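Local coordinates for protein glucose-6-phosphate isomerase (Chlamydia trachomatis D/UW-3/CX, PDB 6OTU) that catalyses the reversible isomerization of glucose-6-phosphate to fructose-6-phosphate, at residues 51-63 with 452-464. Residues are numbered along the deposited sequence; the frame is centred on the assembly and turned at random.
Sequences VEGFTYSYATERV and GNSPSSILVAQQL. With ACT (acetate ion), chain B.
Thr55 and Ser57 pair with Val460 and Ile458 as the hydrogen-bonded pairs of an antiparallel ladder, joining strand 54-57 to strand 456-461 within the mixed sheet of one sugar-isomerase (SIS) domain of the phosphoglucose isomerase fold. Strand 54-57 pairs with 48-51 through the type I' turn Val51-Phe54, and on its other side 456-461 joins this antiparallel edge to 401-406, which runs parallel to 456-461. The packing is tight in the middle. Leu459 holds CG anti to its backbone N (chi1 -177°), which brings CD1 between the two aromatic residues, 3.6 Å from Phe54 CB and 3.8 Å from Tyr56 CD1. Its CB lies in plane at the Tyr56 ring edge. Thr55, Ser57, Ile458 and Val460 occupy the other face, where Val531, Leu528 and Leu532 of the second subunit pack on them. Beyond Ser57 the type I turn 58-61 interrupts the ladder, and Thr60 resumes the pairing: its O accepts from Ser456 N at 2.9 Å, while its OG1, bound like Ser456 OG to Ser434, reaches Ser456 O at 2.7 Å. Both donors stand well above the carbonyl planes they approach. The exposed Gly53/Gln462 end is looser: a water bridges Gly53 O and Gln462 N, and Thr55 OG1 donates to an acetate, probably from the crystallisation liquor. The other end is partly exposed but well stacked, guanidinium of Arg62 on amide of Asn453, planes 15° apart; a water accepts from Arg62 NH1 and donates to Asn453 O. Ile31 O takes Arg62 NE, and Leu33 N and Asp32 hold the amide. Asn453 CG sits over the guanidinium centre, 3.5 Å from Arg62 CZ.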
loop_
_atom_site.group_PDB
_atom_site.type_symbol
_atom_site.label_atom_id
_atom_site.label_comp_id
_atom_site.label_asym_id
_atom_site.label_seq_id
_atom_site.Cartn_x
_atom_site.Cartn_y
_atom_site.Cartn_z
ATOM N N VAL A 51 7.600 -27.770 3.493
ATOM C CA VAL A 51 6.388 -28.568 3.591
ATOM C C VAL A 51 5.308 -27.882 2.758
ATOM O O VAL A 51 5.362 -26.666 2.527
ATOM C CB VAL A 51 5.975 -28.752 5.069
ATOM C CG1 VAL A 51 5.235 -27.533 5.604
ATOM C CG2 VAL A 51 5.152 -30.009 5.253
ATOM N N GLU A 52 4.365 -28.684 2.247
ATOM C CA GLU A 52 3.188 -28.210 1.512
ATOM C C GLU A 52 3.557 -27.321 0.324
ATOM O O GLU A 52 2.833 -26.385 -0.030
ATOM C CB GLU A 52 2.211 -27.496 2.452
ATOM C CG GLU A 52 1.607 -28.399 3.557
ATOM C CD GLU A 52 0.758 -29.571 3.017
ATOM O OE1 GLU A 52 0.593 -30.568 3.754
ATOM O OE2 GLU A 52 0.260 -29.511 1.868
ATOM N N GLY A 53 4.683 -27.632 -0.315
ATOM C CA GLY A 53 5.150 -26.879 -1.465
ATOM C C GLY A 53 5.945 -25.622 -1.163
ATOM O O GLY A 53 6.247 -24.867 -2.098
ATOM N N PHE A 54 6.289 -25.365 0.106
ATOM C CA PHE A 54 7.021 -24.164 0.485
ATOM C C PHE A 54 8.272 -24.526 1.268
ATOM O O PHE A 54 8.343 -25.568 1.915
ATOM C CB PHE A 54 6.214 -23.217 1.379
ATOM C CG PHE A 54 4.919 -22.771 0.805
ATOM C CD1 PHE A 54 4.858 -21.662 -0.023
ATOM C CD2 PHE A 54 3.750 -23.427 1.130
ATOM C CE1 PHE A 54 3.655 -21.240 -0.544
ATOM C CE2 PHE A 54 2.537 -23.010 0.618
ATOM C CZ PHE A 54 2.488 -21.911 -0.221
ATOM N N THR A 55 9.243 -23.619 1.245
ATOM C CA THR A 55 10.262 -23.548 2.281
ATOM C C THR A 55 10.113 -22.222 3.014
ATOM O O THR A 55 9.848 -21.181 2.400
ATOM C CB THR A 55 11.679 -23.709 1.708
ATOM O OG1 THR A 55 11.748 -24.936 0.971
ATOM C CG2 THR A 55 12.716 -23.740 2.831
ATOM N N TYR A 56 10.237 -22.284 4.334
ATOM C CA TYR A 56 10.139 -21.130 5.217
ATOM C C TYR A 56 11.419 -21.061 6.038
ATOM O O TYR A 56 11.713 -21.985 6.806
ATOM C CB TYR A 56 8.926 -21.264 6.130
ATOM C CG TYR A 56 8.568 -20.062 6.967
ATOM C CD1 TYR A 56 8.060 -18.900 6.380
ATOM C CD2 TYR A 56 8.704 -20.090 8.356
ATOM C CE1 TYR A 56 7.707 -17.805 7.150
ATOM C CE2 TYR A 56 8.346 -18.990 9.139
ATOM C CZ TYR A 56 7.840 -17.853 8.525
ATOM O OH TYR A 56 7.476 -16.745 9.275
ATOM N N SER A 57 12.187 -19.987 5.857
ATOM C CA SER A 57 13.438 -19.760 6.576
ATOM C C SER A 57 13.261 -18.573 7.509
ATOM O O SER A 57 12.747 -17.532 7.099
ATOM C CB SER A 57 14.609 -19.497 5.623
ATOM O OG SER A 57 15.865 -19.623 6.287
ATOM N N TYR A 58 13.684 -18.737 8.761
ATOM C CA TYR A 58 13.586 -17.685 9.766
ATOM C C TYR A 58 14.887 -17.559 10.540
ATOM O O TYR A 58 14.873 -17.083 11.678
ATOM C CB TYR A 58 12.425 -17.932 10.747
ATOM C CG TYR A 58 12.368 -19.342 11.326
ATOM C CD1 TYR A 58 11.932 -20.414 10.549
ATOM C CD2 TYR A 58 12.740 -19.601 12.647
ATOM C CE1 TYR A 58 11.867 -21.705 11.061
ATOM C CE2 TYR A 58 12.682 -20.903 13.170
ATOM C CZ TYR A 58 12.241 -21.951 12.365
ATOM O OH TYR A 58 12.163 -23.246 12.856
ATOM N N ALA A 59 16.007 -18.001 9.955
ATOM C CA ALA A 59 17.301 -17.742 10.562
ATOM C C ALA A 59 17.574 -16.242 10.699
ATOM O O ALA A 59 18.392 -15.841 11.535
ATOM C CB ALA A 59 18.397 -18.430 9.743
ATOM N N THR A 60 16.897 -15.405 9.918
ATOM C CA THR A 60 17.061 -13.958 10.011
ATOM C C THR A 60 16.029 -13.294 10.930
ATOM O O THR A 60 15.877 -12.073 10.888
ATOM C CB THR A 60 17.010 -13.342 8.611
ATOM O OG1 THR A 60 15.858 -13.836 7.911
ATOM C CG2 THR A 60 18.268 -13.710 7.815
ATOM N N GLU A 61 15.303 -14.070 11.739
ATOM C CA GLU A 61 14.532 -13.546 12.865
ATOM C C GLU A 61 15.385 -13.619 14.124
ATOM O O GLU A 61 16.257 -14.481 14.250
ATOM C CB GLU A 61 13.243 -14.341 13.095
ATOM C CG GLU A 61 12.291 -14.412 11.911
ATOM C CD GLU A 61 11.344 -13.245 11.852
ATOM O OE1 GLU A 61 11.425 -12.357 12.733
ATOM O OE2 GLU A 61 10.528 -13.201 10.907
ATOM N N ARG A 62 15.133 -12.700 15.058
ATOM C CA ARG A 62 15.904 -12.621 16.303
ATOM C C ARG A 62 15.368 -13.638 17.314
ATOM O O ARG A 62 14.817 -13.302 18.366
ATOM C CB ARG A 62 15.866 -11.207 16.867
ATOM C CG ARG A 62 16.475 -10.161 15.950
ATOM C CD ARG A 62 16.716 -8.839 16.675
ATOM N NE ARG A 62 17.877 -8.883 17.556
ATOM C CZ ARG A 62 18.293 -7.855 18.287
ATOM N NH1 ARG A 62 17.619 -6.714 18.245
ATOM N NH2 ARG A 62 19.369 -7.965 19.064
ATOM N N VAL A 63 15.543 -14.914 16.976
ATOM C CA VAL A 63 15.080 -16.018 17.812
ATOM C C VAL A 63 16.179 -17.072 17.890
ATOM O O VAL A 63 16.930 -17.280 16.929
ATOM C CB VAL A 63 13.759 -16.622 17.281
ATOM C CG1 VAL A 63 12.614 -15.625 17.439
ATOM C CG2 VAL A 63 13.897 -17.050 15.822
ATOM N N GLY A 452 21.828 -3.167 11.183
ATOM C CA GLY A 452 21.397 -4.546 11.092
ATOM C C GLY A 452 20.425 -4.878 12.213
ATOM O O GLY A 452 19.792 -4.004 12.809
ATOM N N ASN A 453 20.328 -6.179 12.501
ATOM C CA ASN A 453 19.398 -6.710 13.502
ATOM C C ASN A 453 17.949 -6.373 13.178
ATOM O O ASN A 453 17.105 -6.310 14.069
ATOM C CB ASN A 453 19.744 -6.233 14.917
ATOM C CG ASN A 453 20.594 -7.241 15.668
ATOM O OD1 ASN A 453 20.512 -8.445 15.407
ATOM N ND2 ASN A 453 21.423 -6.761 16.584
ATOM N N SER A 454 17.640 -6.176 11.900
ATOM C CA SER A 454 16.268 -5.953 11.481
ATOM C C SER A 454 15.728 -7.290 10.984
ATOM O O SER A 454 16.259 -7.838 10.000
ATOM C CB SER A 454 16.201 -4.880 10.389
ATOM O OG SER A 454 15.012 -4.930 9.637
ATOM N N PRO A 455 14.727 -7.872 11.644
ATOM C CA PRO A 455 14.393 -9.281 11.401
ATOM C C PRO A 455 13.535 -9.495 10.160
ATOM O O PRO A 455 12.794 -8.619 9.711
ATOM C CB PRO A 455 13.620 -9.677 12.667
ATOM C CG PRO A 455 13.018 -8.405 13.139
ATOM C CD PRO A 455 13.982 -7.311 12.791
ATOM N N SER A 456 13.627 -10.712 9.621
ATOM C CA SER A 456 12.801 -11.068 8.479
ATOM C C SER A 456 12.680 -12.580 8.378
ATOM O O SER A 456 13.474 -13.328 8.963
ATOM C CB SER A 456 13.357 -10.485 7.168
ATOM O OG SER A 456 14.692 -10.895 6.928
ATOM N N SER A 457 11.661 -13.014 7.629
ATOM C CA SER A 457 11.500 -14.401 7.223
ATOM C C SER A 457 11.317 -14.473 5.708
ATOM O O SER A 457 11.041 -13.473 5.035
ATOM C CB SER A 457 10.315 -15.080 7.936
ATOM O OG SER A 457 9.070 -14.586 7.472
ATOM N N ILE A 458 11.466 -15.686 5.187
ATOM C CA ILE A 458 11.487 -15.965 3.756
ATOM C C ILE A 458 10.578 -17.159 3.512
ATOM O O ILE A 458 10.825 -18.247 4.044
ATOM C CB ILE A 458 12.905 -16.277 3.236
ATOM C CG1 ILE A 458 13.905 -15.176 3.601
ATOM C CG2 ILE A 458 12.875 -16.505 1.736
ATOM C CD1 ILE A 458 15.353 -15.471 3.146
ATOM N N LEU A 459 9.550 -16.964 2.698
ATOM C CA LEU A 459 8.663 -18.033 2.273
ATOM C C LEU A 459 8.770 -18.173 0.760
ATOM O O LEU A 459 8.585 -17.186 0.036
ATOM C CB LEU A 459 7.226 -17.730 2.693
ATOM C CG LEU A 459 6.211 -18.820 2.375
ATOM C CD1 LEU A 459 6.549 -20.104 3.124
ATOM C CD2 LEU A 459 4.808 -18.325 2.709
ATOM N N VAL A 460 9.075 -19.388 0.276
ATOM C CA VAL A 460 9.306 -19.608 -1.153
ATOM C C VAL A 460 8.573 -20.855 -1.622
ATOM O O VAL A 460 8.578 -21.884 -0.937
ATOM C CB VAL A 460 10.813 -19.743 -1.494
ATOM C CG1 VAL A 460 11.047 -19.555 -3.002
ATOM C CG2 VAL A 460 11.636 -18.771 -0.709
ATOM N N ALA A 461 7.981 -20.775 -2.815
ATOM C CA ALA A 461 7.480 -21.931 -3.547
ATOM C C ALA A 461 8.180 -21.988 -4.899
ATOM O O ALA A 461 8.826 -21.022 -5.320
ATOM C CB ALA A 461 5.955 -21.871 -3.726
ATOM N N GLN A 462 8.064 -23.138 -5.578
ATOM C CA GLN A 462 8.667 -23.282 -6.909
ATOM C C GLN A 462 8.134 -22.233 -7.881
ATOM O O GLN A 462 8.891 -21.630 -8.652
ATOM C CB GLN A 462 8.393 -24.671 -7.482
ATOM C CG GLN A 462 9.294 -25.742 -6.975
ATOM C CD GLN A 462 10.745 -25.461 -7.262
ATOM O OE1 GLN A 462 11.096 -24.820 -8.257
ATOM N NE2 GLN A 462 11.606 -25.946 -6.386
ATOM N N GLN A 463 6.820 -22.040 -7.891
ATOM C CA GLN A 463 6.204 -21.187 -8.891
ATOM C C GLN A 463 4.821 -20.828 -8.382
ATOM O O GLN A 463 4.155 -21.652 -7.755
ATOM C CB GLN A 463 6.147 -21.899 -10.254
ATOM C CG GLN A 463 5.569 -21.116 -11.414
ATOM C CD GLN A 463 5.272 -21.994 -12.629
ATOM O OE1 GLN A 463 4.572 -22.999 -12.519
ATOM N NE2 GLN A 463 5.809 -21.621 -13.786
ATOM N N LEU A 464 4.434 -19.580 -8.597
ATOM C CA LEU A 464 3.086 -19.150 -8.279
ATOM C C LEU A 464 2.113 -19.839 -9.229
ATOM O O LEU A 464 2.341 -19.893 -10.439
ATOM C CB LEU A 464 2.979 -17.623 -8.381
ATOM C CG LEU A 464 1.653 -16.939 -8.010
ATOM C CD1 LEU A 464 1.160 -17.365 -6.628
ATOM C CD2 LEU A 464 1.774 -15.424 -8.090
HETATM C C ACT B . 10.919 -25.433 -2.382
HETATM O O ACT B . 11.910 -25.198 -1.649
HETATM O OXT ACT B . 10.376 -24.653 -3.212
HETATM C CH3 ACT B . 10.260 -26.884 -2.250
HETATM O O HOH W 1 6.470 -25.321 -4.778
HETATM O O HOH W 2 16.189 -5.332 16.450
#